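Local coordinates for cysteine protease (Xylella fastidiosa, PDB 3OIS), which probably hydrolyses peptide bonds as a papain-family cysteine protease and binds uridine-5'-diphosphate, at residues A[42-47]-A[282-287]; A[36-41]-A[184-189]; A[212-217]-A[265-270]. One frame throughout, in Å; residues are numbered along the deposited sequence. Where two conformers were deposited one is given.

In the fold
Contacts 1 and 2 lie side by side, their centres about 6 Å apart, and both bind the same UDP. Each sets part of the loop 36-47 against one of two neighbouring antiparallel strands, 280-287 in contact 1 and 183-186 in contact 2. They differ in what passes between their segments: packing in partly buried contact 1, a salt bridge in contact 2 at the surface. Contact 3 is buried and purely aromatic. Its centre is about 26 Å from that of contact 1 and about 23 Å from that of contact 2. In contact 3 one tryptophan of a short helix meets strand 266-270 in another part of the same branched sheet, away from the ligand.

Contact 1 of 3, residues A[42-47]-A[282-287]; sequences IRDFSY and DFWVIK. With UDP (uridine-5'-diphosphate), chain E.
Asp44 and Trp284 make the closer half of this contact: the carboxylate carbon CG of Asp44 lies 3.6 Å from CH2 of the indole. The two side chains cross at about a right angle, their planes 70° apart, and Asp44 OD1 falls in the indole plane at the ring edge. That oxygen accepts a hydrogen bond from the ribose O2' of UDP (2.7 Å from Asp44 OD1) and also meets Arg127 in a salt bridge. The main chain carries on the recognition: Phe45 N donates to uracil O2 of UDP at 3.0 Å and 163°, while the Phe45 ring stacks on the base, with UDP N3 3.3 Å above its centre. Looser packing follows at Tyr47, where CG anti to the backbone N (chi1 177°) brings CD1 within 4.0 Å of Val285 CG2, the ring's closest approach to the strand. On the solvent side, Ser46 turns its CB away from the strand and Phe45 leads off over the ligand. Strand 183-186 lies beside both segments, bonded through its backbone to Phe45 and Tyr47 and to Val285. Trp284 NE1 is held by Asp38, and its indole packs on helix 126-135; Tyr47 and Val285 meet helix 191-199.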
loop_
_atom_site.group_PDB
_atom_site.type_symbol
_atom_site.label_atom_id
_atom_site.label_comp_id
_atom_site.label_asym_id
_atom_site.label_seq_id
_atom_site.Cartn_x
_atom_site.Cartn_y
_atom_site.Cartn_z
ATOM N N ILE A 42 -2.756 -20.776 3.744
ATOM C CA ILE A 42 -1.912 -21.688 2.898
ATOM C C ILE A 42 -2.421 -21.736 1.400
ATOM O O ILE A 42 -1.666 -22.205 0.551
ATOM C CB ILE A 42 -1.885 -23.147 3.419
ATOM C CG1 ILE A 42 -3.334 -23.711 3.416
ATOM C CG2 ILE A 42 -1.186 -23.158 4.734
ATOM C CD1 ILE A 42 -3.471 -25.243 3.810
ATOM N N ARG A 43 -3.635 -21.298 1.079
ATOM C CA ARG A 43 -4.051 -21.264 -0.350
ATOM C C ARG A 43 -3.392 -20.130 -1.128
ATOM O O ARG A 43 -3.570 -20.044 -2.368
ATOM C CB ARG A 43 -5.553 -21.159 -0.489
ATOM C CG ARG A 43 -6.285 -22.373 0.107
ATOM C CD ARG A 43 -7.729 -22.048 0.141
ATOM N NE ARG A 43 -7.986 -21.032 1.167
ATOM C CZ ARG A 43 -9.170 -20.527 1.398
ATOM N NH1 ARG A 43 -9.311 -19.575 2.351
ATOM N NH2 ARG A 43 -10.252 -21.003 0.776
ATOM N N ASP A 44 -2.638 -19.251 -0.444
ATOM C CA ASP A 44 -2.081 -18.057 -1.124
ATOM C C ASP A 44 -1.135 -18.454 -2.287
ATOM O O ASP A 44 -0.218 -19.267 -2.137
ATOM C CB ASP A 44 -1.295 -17.187 -0.165
ATOM C CG ASP A 44 -2.182 -16.371 0.808
ATOM O OD1 ASP A 44 -3.371 -16.355 0.655
ATOM O OD2 ASP A 44 -1.622 -15.805 1.748
ATOM N N PHE A 45 -1.390 -17.885 -3.457
ATOM C CA PHE A 45 -0.647 -18.195 -4.664
ATOM C C PHE A 45 0.741 -17.659 -4.425
ATOM O O PHE A 45 0.923 -16.600 -3.772
ATOM C CB PHE A 45 -1.237 -17.454 -5.903
ATOM C CG PHE A 45 -2.586 -17.962 -6.370
ATOM C CD1 PHE A 45 -3.329 -18.918 -5.644
ATOM C CD2 PHE A 45 -3.089 -17.548 -7.618
ATOM C CE1 PHE A 45 -4.573 -19.341 -6.088
ATOM C CE2 PHE A 45 -4.339 -17.942 -8.102
ATOM C CZ PHE A 45 -5.085 -18.892 -7.363
ATOM N N SER A 46 1.723 -18.359 -5.006
ATOM C CA SER A 46 3.136 -17.934 -4.976
ATOM C C SER A 46 3.503 -17.282 -6.292
ATOM O O SER A 46 3.248 -17.838 -7.360
ATOM C CB SER A 46 4.075 -19.102 -4.827
ATOM O OG SER A 46 3.793 -19.732 -3.642
ATOM N N TYR A 47 4.069 -16.080 -6.211
ATOM C CA TYR A 47 4.614 -15.420 -7.414
ATOM C C TYR A 47 5.927 -16.139 -7.784
ATOM O O TYR A 47 6.835 -16.237 -6.979
ATOM C CB TYR A 47 4.810 -13.913 -7.122
ATOM C CG TYR A 47 5.438 -13.173 -8.283
ATOM C CD1 TYR A 47 4.620 -12.665 -9.282
ATOM C CD2 TYR A 47 6.837 -13.055 -8.415
ATOM C CE1 TYR A 47 5.154 -11.958 -10.375
ATOM C CE2 TYR A 47 7.390 -12.353 -9.577
ATOM C CZ TYR A 47 6.524 -11.829 -10.473
ATOM O OH TYR A 47 7.020 -11.184 -11.541
ATOM N N ASP A 282 4.290 -9.377 3.856
ATOM C CA ASP A 282 3.047 -9.264 3.090
ATOM C C ASP A 282 3.277 -8.546 1.754
ATOM O O ASP A 282 2.614 -7.560 1.423
ATOM C CB ASP A 282 1.863 -8.673 3.921
ATOM C CG ASP A 282 1.555 -9.547 5.150
ATOM O OD1 ASP A 282 1.646 -10.806 5.002
ATOM O OD2 ASP A 282 1.444 -8.982 6.284
ATOM N N PHE A 283 4.205 -9.128 1.020
ATOM C CA PHE A 283 4.566 -8.659 -0.340
ATOM C C PHE A 283 3.600 -9.305 -1.330
ATOM O O PHE A 283 3.552 -10.524 -1.393
ATOM C CB PHE A 283 5.970 -9.176 -0.661
ATOM C CG PHE A 283 7.054 -8.615 0.248
ATOM C CD1 PHE A 283 7.663 -7.407 -0.050
ATOM C CD2 PHE A 283 7.333 -9.211 1.468
ATOM C CE1 PHE A 283 8.561 -6.830 0.763
ATOM C CE2 PHE A 283 8.284 -8.617 2.368
ATOM C CZ PHE A 283 8.949 -7.450 1.993
ATOM N N TRP A 284 2.840 -8.519 -2.079
ATOM C CA TRP A 284 1.778 -9.028 -3.013
ATOM C C TRP A 284 1.869 -8.310 -4.341
ATOM O O TRP A 284 2.163 -7.066 -4.390
ATOM C CB TRP A 284 0.408 -8.661 -2.535
ATOM C CG TRP A 284 -0.065 -9.507 -1.351
ATOM C CD1 TRP A 284 -0.109 -9.105 -0.061
ATOM C CD2 TRP A 284 -0.695 -10.808 -1.421
ATOM N NE1 TRP A 284 -0.728 -10.120 0.728
ATOM C CE2 TRP A 284 -1.098 -11.146 -0.104
ATOM C CE3 TRP A 284 -1.014 -11.690 -2.478
ATOM C CZ2 TRP A 284 -1.750 -12.358 0.184
ATOM C CZ3 TRP A 284 -1.620 -12.944 -2.190
ATOM C CH2 TRP A 284 -1.976 -13.243 -0.873
ATOM N N VAL A 285 1.563 -9.092 -5.380
ATOM C CA VAL A 285 1.447 -8.603 -6.798
ATOM C C VAL A 285 0.036 -8.856 -7.253
ATOM O O VAL A 285 -0.527 -9.935 -6.981
ATOM C CB VAL A 285 2.362 -9.395 -7.734
ATOM C CG1 VAL A 285 2.341 -8.781 -9.166
ATOM C CG2 VAL A 285 3.720 -9.426 -7.196
ATOM N N ILE A 286 -0.563 -7.899 -7.973
ATOM C CA ILE A 286 -1.839 -8.107 -8.509
ATOM C C ILE A 286 -1.742 -8.103 -10.063
ATOM O O ILE A 286 -0.823 -7.534 -10.637
ATOM C CB ILE A 286 -2.789 -7.035 -7.979
ATOM C CG1 ILE A 286 -2.376 -5.586 -8.445
ATOM C CG2 ILE A 286 -2.882 -7.182 -6.368
ATOM C CD1 ILE A 286 -3.533 -4.639 -8.276
ATOM N N LYS A 287 -2.715 -8.741 -10.671
ATOM C CA LYS A 287 -2.831 -8.703 -12.148
ATOM C C LYS A 287 -4.249 -8.719 -12.583
ATOM O O LYS A 287 -5.118 -9.375 -11.971
ATOM C CB LYS A 287 -2.142 -9.925 -12.749
ATOM C CG LYS A 287 -1.763 -9.701 -14.234
ATOM C CD LYS A 287 -1.205 -11.029 -14.807
HETATM N N1 UDP E . -6.112 -16.896 -3.881
HETATM C C2 UDP E . -4.928 -16.290 -4.198
HETATM N N3 UDP E . -4.842 -15.615 -5.410
HETATM C C4 UDP E . -5.899 -15.548 -6.258
HETATM C C5 UDP E . -7.109 -16.203 -5.964
HETATM C C6 UDP E . -7.211 -16.783 -4.692
HETATM O O2 UDP E . -3.977 -16.302 -3.481
HETATM O O4 UDP E . -5.689 -14.985 -7.381
HETATM C "C1'" UDP E . -6.106 -17.716 -2.620
HETATM C "C2'" UDP E . -6.122 -16.897 -1.347
HETATM O "O2'" UDP E . -5.468 -17.713 -0.377
HETATM C "C3'" UDP E . -7.578 -16.883 -1.100
HETATM C "C4'" UDP E . -7.987 -18.331 -1.453
HETATM O "O4'" UDP E . -7.198 -18.646 -2.620
HETATM O "O3'" UDP E . -7.760 -16.668 0.298
HETATM C "C5'" UDP E . -9.493 -18.424 -1.684
HETATM O "O5'" UDP E . -9.790 -17.595 -2.806
HETATM P PA UDP E . -11.086 -17.667 -3.616
HETATM O O1A UDP E . -11.337 -16.468 -4.446
HETATM O O2A UDP E . -11.203 -18.972 -4.325
HETATM O O3A UDP E . -12.129 -17.673 -2.365
HETATM P PB UDP E . -13.724 -17.455 -2.212
HETATM O O1B UDP E . -14.231 -18.596 -1.459
HETATM O O2B UDP E . -13.828 -16.179 -1.554
HETATM O O3B UDP E . -14.436 -17.369 -3.527
#

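Contact 2 of 3, residues A[36-41]-A[184-189]. With UDP (uridine-5'-diphosphate), chain E.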
loop_
_atom_site.group_PDB
_atom_site.type_symbol
_atom_site.label_atom_id
_atom_site.label_comp_id
_atom_site.label_asym_id
_atom_site.label_seq_id
_atom_site.Cartn_x
_atom_site.Cartn_y
_atom_site.Cartn_z
ATOM N N ILE A 36 -2.326 -3.722 8.929
ATOM C CA ILE A 36 -2.380 -4.786 9.957
ATOM C C ILE A 36 -1.818 -6.019 9.267
ATOM O O ILE A 36 -2.173 -6.274 8.090
ATOM C CB ILE A 36 -3.865 -5.101 10.246
ATOM C CG1 ILE A 36 -4.747 -3.895 10.793
ATOM C CG2 ILE A 36 -3.873 -6.318 11.315
ATOM C CD1 ILE A 36 -6.428 -4.165 10.826
ATOM N N PRO A 37 -0.901 -6.771 9.901
ATOM C CA PRO A 37 -0.366 -7.951 9.248
ATOM C C PRO A 37 -1.456 -8.910 8.788
ATOM O O PRO A 37 -2.439 -9.129 9.471
ATOM C CB PRO A 37 0.516 -8.586 10.350
ATOM C CG PRO A 37 0.909 -7.356 11.205
ATOM C CD PRO A 37 -0.422 -6.630 11.287
ATOM N N ASP A 38 -1.249 -9.533 7.620
ATOM C CA ASP A 38 -2.224 -10.465 7.066
ATOM C C ASP A 38 -2.283 -11.704 7.990
ATOM O O ASP A 38 -1.243 -12.255 8.323
ATOM C CB ASP A 38 -1.720 -11.074 5.728
ATOM C CG ASP A 38 -1.939 -10.200 4.502
ATOM O OD1 ASP A 38 -2.657 -9.185 4.581
ATOM O OD2 ASP A 38 -1.435 -10.646 3.412
ATOM N N ILE A 39 -3.491 -12.218 8.191
ATOM C CA ILE A 39 -3.678 -13.656 8.664
ATOM C C ILE A 39 -3.160 -14.512 7.506
ATOM O O ILE A 39 -3.465 -14.216 6.326
ATOM C CB ILE A 39 -5.156 -13.987 9.002
ATOM C CG1 ILE A 39 -5.285 -15.456 9.469
ATOM C CG2 ILE A 39 -6.122 -13.714 7.819
ATOM C CD1 ILE A 39 -6.741 -15.816 9.907
ATOM N N ALA A 40 -2.355 -15.554 7.816
ATOM C CA ALA A 40 -1.855 -16.414 6.735
ATOM C C ALA A 40 -2.939 -17.358 6.210
ATOM O O ALA A 40 -3.824 -17.779 6.989
ATOM C CB ALA A 40 -0.680 -17.219 7.213
ATOM N N ASP A 41 -2.880 -17.645 4.922
ATOM C CA ASP A 41 -3.770 -18.577 4.301
ATOM C C ASP A 41 -2.851 -19.479 3.431
ATOM O O ASP A 41 -2.221 -18.993 2.524
ATOM C CB ASP A 41 -4.850 -17.817 3.470
ATOM C CG ASP A 41 -5.955 -18.713 2.846
ATOM O OD1 ASP A 41 -5.790 -19.918 2.636
ATOM O OD2 ASP A 41 -7.015 -18.164 2.567
ATOM N N TYR A 184 -3.892 -12.649 -7.886
ATOM C CA TYR A 184 -2.917 -12.054 -6.964
ATOM C C TYR A 184 -2.050 -13.126 -6.364
ATOM O O TYR A 184 -2.508 -14.282 -6.155
ATOM C CB TYR A 184 -3.567 -11.227 -5.837
ATOM C CG TYR A 184 -4.652 -11.996 -5.064
ATOM C CD1 TYR A 184 -5.927 -12.132 -5.564
ATOM C CD2 TYR A 184 -4.399 -12.506 -3.780
ATOM C CE1 TYR A 184 -6.977 -12.794 -4.823
ATOM C CE2 TYR A 184 -5.394 -13.143 -3.059
ATOM C CZ TYR A 184 -6.658 -13.274 -3.564
ATOM O OH TYR A 184 -7.600 -13.922 -2.833
ATOM N N SER A 185 -0.796 -12.785 -6.115
ATOM C CA SER A 185 0.144 -13.767 -5.556
ATOM C C SER A 185 1.155 -13.118 -4.649
ATOM O O SER A 185 1.534 -11.937 -4.819
ATOM C CB SER A 185 0.879 -14.566 -6.631
ATOM O OG SER A 185 1.555 -13.737 -7.587
ATOM N N ARG A 186 1.636 -13.885 -3.668
ATOM C CA ARG A 186 2.698 -13.400 -2.787
ATOM C C ARG A 186 4.101 -13.549 -3.321
ATOM O O ARG A 186 4.506 -14.651 -3.791
ATOM C CB ARG A 186 2.760 -14.225 -1.461
ATOM C CG ARG A 186 1.664 -13.990 -0.613
ATOM C CD ARG A 186 1.965 -14.611 0.745
ATOM N NE ARG A 186 0.810 -14.380 1.582
ATOM C CZ ARG A 186 0.725 -13.369 2.483
ATOM N NH1 ARG A 186 1.780 -12.549 2.671
ATOM N NH2 ARG A 186 -0.404 -13.241 3.198
ATOM N N VAL A 187 4.883 -12.510 -3.158
ATOM C CA VAL A 187 6.315 -12.544 -3.473
ATOM C C VAL A 187 7.097 -12.914 -2.267
ATOM O O VAL A 187 6.843 -12.412 -1.163
ATOM C CB VAL A 187 6.904 -11.203 -4.009
ATOM C CG1 VAL A 187 8.314 -11.470 -4.555
ATOM C CG2 VAL A 187 6.082 -10.564 -5.149
ATOM N N ALA A 188 8.045 -13.845 -2.460
ATOM C CA ALA A 188 8.899 -14.301 -1.392
ATOM C C ALA A 188 9.724 -13.177 -0.892
ATOM O O ALA A 188 10.188 -12.300 -1.650
ATOM C CB ALA A 188 9.823 -15.414 -1.885
ATOM N N GLN A 189 9.911 -13.155 0.411
ATOM C CA GLN A 189 10.713 -12.062 0.961
ATOM C C GLN A 189 12.191 -12.427 0.813
ATOM O O GLN A 189 12.905 -12.854 1.778
ATOM C CB GLN A 189 10.306 -11.820 2.424
ATOM C CG GLN A 189 11.131 -10.791 3.090
ATOM C CD GLN A 189 10.539 -10.407 4.441
ATOM O OE1 GLN A 189 9.798 -11.197 5.047
ATOM N NE2 GLN A 189 10.801 -9.194 4.881
HETATM N N1 UDP E . -6.112 -16.896 -3.881
HETATM C C2 UDP E . -4.928 -16.290 -4.198
HETATM N N3 UDP E . -4.842 -15.615 -5.410
HETATM C C4 UDP E . -5.899 -15.548 -6.258
HETATM C C5 UDP E . -7.109 -16.203 -5.964
HETATM C C6 UDP E . -7.211 -16.783 -4.692
HETATM O O2 UDP E . -3.977 -16.302 -3.481
HETATM O O4 UDP E . -5.689 -14.985 -7.381
HETATM C "C1'" UDP E . -6.106 -17.716 -2.620
HETATM C "C2'" UDP E . -6.122 -16.897 -1.347
HETATM O "O2'" UDP E . -5.468 -17.713 -0.377
HETATM C "C3'" UDP E . -7.578 -16.883 -1.100
HETATM C "C4'" UDP E . -7.987 -18.331 -1.453
HETATM O "O4'" UDP E . -7.198 -18.646 -2.620
HETATM O "O3'" UDP E . -7.760 -16.668 0.298
HETATM C "C5'" UDP E . -9.493 -18.424 -1.684
HETATM O "O5'" UDP E . -9.790 -17.595 -2.806
HETATM P PA UDP E . -11.086 -17.667 -3.616
HETATM O O1A UDP E . -11.337 -16.468 -4.446
HETATM O O2A UDP E . -11.203 -18.972 -4.325
HETATM O O3A UDP E . -12.129 -17.673 -2.365
HETATM P PB UDP E . -13.724 -17.455 -2.212
HETATM O O1B UDP E . -14.231 -18.596 -1.459
HETATM O O2B UDP E . -13.828 -16.179 -1.554
HETATM O O3B UDP E . -14.436 -17.369 -3.527
#
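Asp38 and Arg186 reach for each other from opposite directions and meet in a salt bridge, OD2 of Asp38 lying 2.8 Å from NH2 of Arg186. Their planes stand 83° apart, so the pairing is not flat and two-pronged; a single N-H is used, and at 122° the hydrogen bond is weak. Arg186 runs extended from CG to NE, then chi4 of -98° swings the guanidinium across the line of the chain, bringing CB of Asp38 to its edge, in plane. The other nitrogens are also taken: NE pairs with Asp44 and NH1 with Asp282, and three carboxylates round one guanidinium probably fix its rotation and more than offset its charge. Asp38 OD1 is held by the backbone N of Arg127, at the start of helix 126-135. Strand 183-186, which carries Arg186, is one of the antiparallel strands of the papain-like fold, and the hydrogen bonds of Tyr184 to the uracil come from its backbone. N3 of UDP donates almost straight to Tyr184 O (2.8 Å), and Tyr184 N donates to O4 of UDP at 3.0 Å. The Tyr184 ring adds a stack, flat under the base, with UDP N3 3.3 Å above its centre, on the face opposite Phe45. Asp41 OD2 accepts a hydrogen bond from the ribose O3' of UDP at 2.8 Å and is steadied by a salt bridge to Arg43.

Contact 3 of 3, residues A[212-217]-A[265-270]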
loop_
_atom_site.group_PDB
_atom_site.type_symbol
_atom_site.label_atom_id
_atom_site.label_comp_id
_atom_site.label_asym_id
_atom_site.label_seq_id
_atom_site.Cartn_x
_atom_site.Cartn_y
_atom_site.Cartn_z
ATOM N N ASN A 212 10.548 5.557 15.027
ATOM C CA ASN A 212 10.728 7.013 15.199
ATOM C C ASN A 212 12.057 7.489 14.528
ATOM O O ASN A 212 12.242 8.691 14.294
ATOM C CB ASN A 212 10.784 7.348 16.686
ATOM C CG ASN A 212 12.084 6.893 17.311
ATOM O OD1 ASN A 212 12.511 5.761 17.131
ATOM N ND2 ASN A 212 12.782 7.812 17.993
ATOM N N SER A 213 12.952 6.566 14.193
ATOM C CA SER A 213 14.224 7.008 13.543
ATOM C C SER A 213 13.980 7.549 12.117
ATOM O O SER A 213 14.841 8.265 11.512
ATOM C CB SER A 213 15.211 5.881 13.516
ATOM O OG SER A 213 14.678 4.636 13.107
ATOM N N TRP A 214 12.845 7.162 11.525
ATOM C CA TRP A 214 12.437 7.762 10.221
ATOM C C TRP A 214 11.408 8.922 10.425
ATOM O O TRP A 214 11.587 10.028 9.887
ATOM C CB TRP A 214 11.842 6.635 9.322
ATOM C CG TRP A 214 11.434 7.104 7.948
ATOM C CD1 TRP A 214 12.056 8.089 7.173
ATOM C CD2 TRP A 214 10.306 6.657 7.218
ATOM N NE1 TRP A 214 11.375 8.224 5.965
ATOM C CE2 TRP A 214 10.309 7.335 5.954
ATOM C CE3 TRP A 214 9.316 5.673 7.448
ATOM C CZ2 TRP A 214 9.310 7.101 4.987
ATOM C CZ3 TRP A 214 8.401 5.415 6.516
ATOM C CH2 TRP A 214 8.341 6.130 5.279
ATOM N N VAL A 215 10.346 8.693 11.236
ATOM C CA VAL A 215 9.230 9.610 11.272
ATOM C C VAL A 215 9.255 10.569 12.419
ATOM O O VAL A 215 8.396 11.428 12.494
ATOM C CB VAL A 215 7.830 8.873 11.310
ATOM C CG1 VAL A 215 7.650 8.033 10.071
ATOM C CG2 VAL A 215 7.688 7.982 12.547
ATOM N N GLY A 216 10.210 10.401 13.318
ATOM C CA GLY A 216 10.220 11.229 14.561
ATOM C C GLY A 216 10.476 12.712 14.233
ATOM O O GLY A 216 11.335 13.056 13.369
ATOM N N ASN A 217 9.672 13.566 14.874
ATOM C CA ASN A 217 9.616 15.009 14.618
ATOM C C ASN A 217 9.282 15.369 13.156
ATOM O O ASN A 217 9.590 16.459 12.721
ATOM C CB ASN A 217 10.908 15.707 15.074
ATOM C CG ASN A 217 11.240 15.399 16.496
ATOM O OD1 ASN A 217 10.325 15.371 17.311
ATOM N ND2 ASN A 217 12.524 15.114 16.802
ATOM N N GLY A 265 7.476 12.780 -2.708
ATOM C CA GLY A 265 6.600 11.741 -2.108
ATOM C C GLY A 265 7.222 10.352 -2.110
ATOM O O GLY A 265 6.615 9.400 -1.560
ATOM N N TYR A 266 8.375 10.170 -2.747
ATOM C CA TYR A 266 9.055 8.879 -2.801
ATOM C C TYR A 266 10.240 8.785 -1.799
ATOM O O TYR A 266 10.875 9.828 -1.422
ATOM C CB TYR A 266 9.618 8.611 -4.222
ATOM C CG TYR A 266 8.507 8.311 -5.223
ATOM C CD1 TYR A 266 7.637 9.356 -5.728
ATOM C CD2 TYR A 266 8.255 7.001 -5.644
ATOM C CE1 TYR A 266 6.637 9.064 -6.634
ATOM C CE2 TYR A 266 7.198 6.731 -6.548
ATOM C CZ TYR A 266 6.384 7.745 -6.990
ATOM O OH TYR A 266 5.374 7.439 -7.841
ATOM N N PHE A 267 10.559 7.565 -1.391
ATOM C CA PHE A 267 11.653 7.309 -0.437
ATOM C C PHE A 267 12.474 6.111 -0.865
ATOM O O PHE A 267 12.097 5.370 -1.810
ATOM C CB PHE A 267 11.048 7.039 0.967
ATOM C CG PHE A 267 10.343 8.223 1.560
ATOM C CD1 PHE A 267 8.990 8.520 1.273
ATOM C CD2 PHE A 267 11.039 9.029 2.490
ATOM C CE1 PHE A 267 8.335 9.655 1.919
ATOM C CE2 PHE A 267 10.408 10.120 3.160
ATOM C CZ PHE A 267 9.061 10.452 2.862
ATOM N N TRP A 268 13.612 5.919 -0.204
ATOM C CA TRP A 268 14.490 4.787 -0.421
ATOM C C TRP A 268 14.554 3.968 0.835
ATOM O O TRP A 268 14.802 4.531 1.945
ATOM C CB TRP A 268 15.926 5.267 -0.665
ATOM C CG TRP A 268 16.232 5.896 -2.055
ATOM C CD1 TRP A 268 16.693 7.184 -2.283
ATOM C CD2 TRP A 268 16.260 5.228 -3.338
ATOM N NE1 TRP A 268 16.963 7.368 -3.632
ATOM C CE2 TRP A 268 16.674 6.205 -4.303
ATOM C CE3 TRP A 268 15.904 3.937 -3.778
ATOM C CZ2 TRP A 268 16.735 5.925 -5.662
ATOM C CZ3 TRP A 268 16.055 3.644 -5.131
ATOM C CH2 TRP A 268 16.424 4.650 -6.055
ATOM N N MET A 269 14.319 2.654 0.680
ATOM C CA MET A 269 14.328 1.714 1.789
ATOM C C MET A 269 15.548 0.769 1.625
ATOM O O MET A 269 15.645 0.136 0.619
ATOM C CB MET A 269 13.056 0.823 1.811
ATOM C CG MET A 269 13.125 -0.181 2.999
ATOM S SD MET A 269 11.516 -1.106 3.138
ATOM C CE MET A 269 10.515 0.143 3.991
ATOM N N PRO A 270 16.408 0.626 2.637
ATOM C CA PRO A 270 17.606 -0.232 2.490
ATOM C C PRO A 270 17.260 -1.699 2.204
ATOM O O PRO A 270 16.259 -2.204 2.693
ATOM C CB PRO A 270 18.287 -0.184 3.879
ATOM C CG PRO A 270 17.612 0.988 4.622
ATOM C CD PRO A 270 16.301 1.276 3.955
#
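Trp214 drives the edge of its indole into the face of Phe267, a T-shaped pair with planes 87° apart and 5.0 Å between the centroids of the six-membered ring of Trp214 and the Phe267 ring. The leading atoms are NE1 and CZ2. CZ2 of Trp214 stands over the centre of the phenyl ring, 3.5 Å above its plane, whereas NE1 of Trp214 comes down beside the rim, 3.5 Å from CE2 of Phe267. Trp214 extends toward the strand because its CG is anti to the backbone N (chi1 -178°), carrying the indole off the helix. In the next shell, the NE1 hydrogen is given weakly to Pro221 O, and Trp257 meets the indole with its plane inclined about 30°. Ile253 packs on Phe267 from the adjoining strand. The helix that presents Trp214 is a single turn, closed by Gly216 N bonding to Asn212 O at 2.8 Å. Asn212 OD1 is bonded to Thr232 N, and Ser213 OG to Asp231. In the antiparallel-sheet domain of the papain-like fold, away from UDP, helix 212-215 follows directly on strand 204-211, with Asn212 and Val215 against strand 233-245, while strand 266-270 runs antiparallel to 250-254 and leads into helix 271-274.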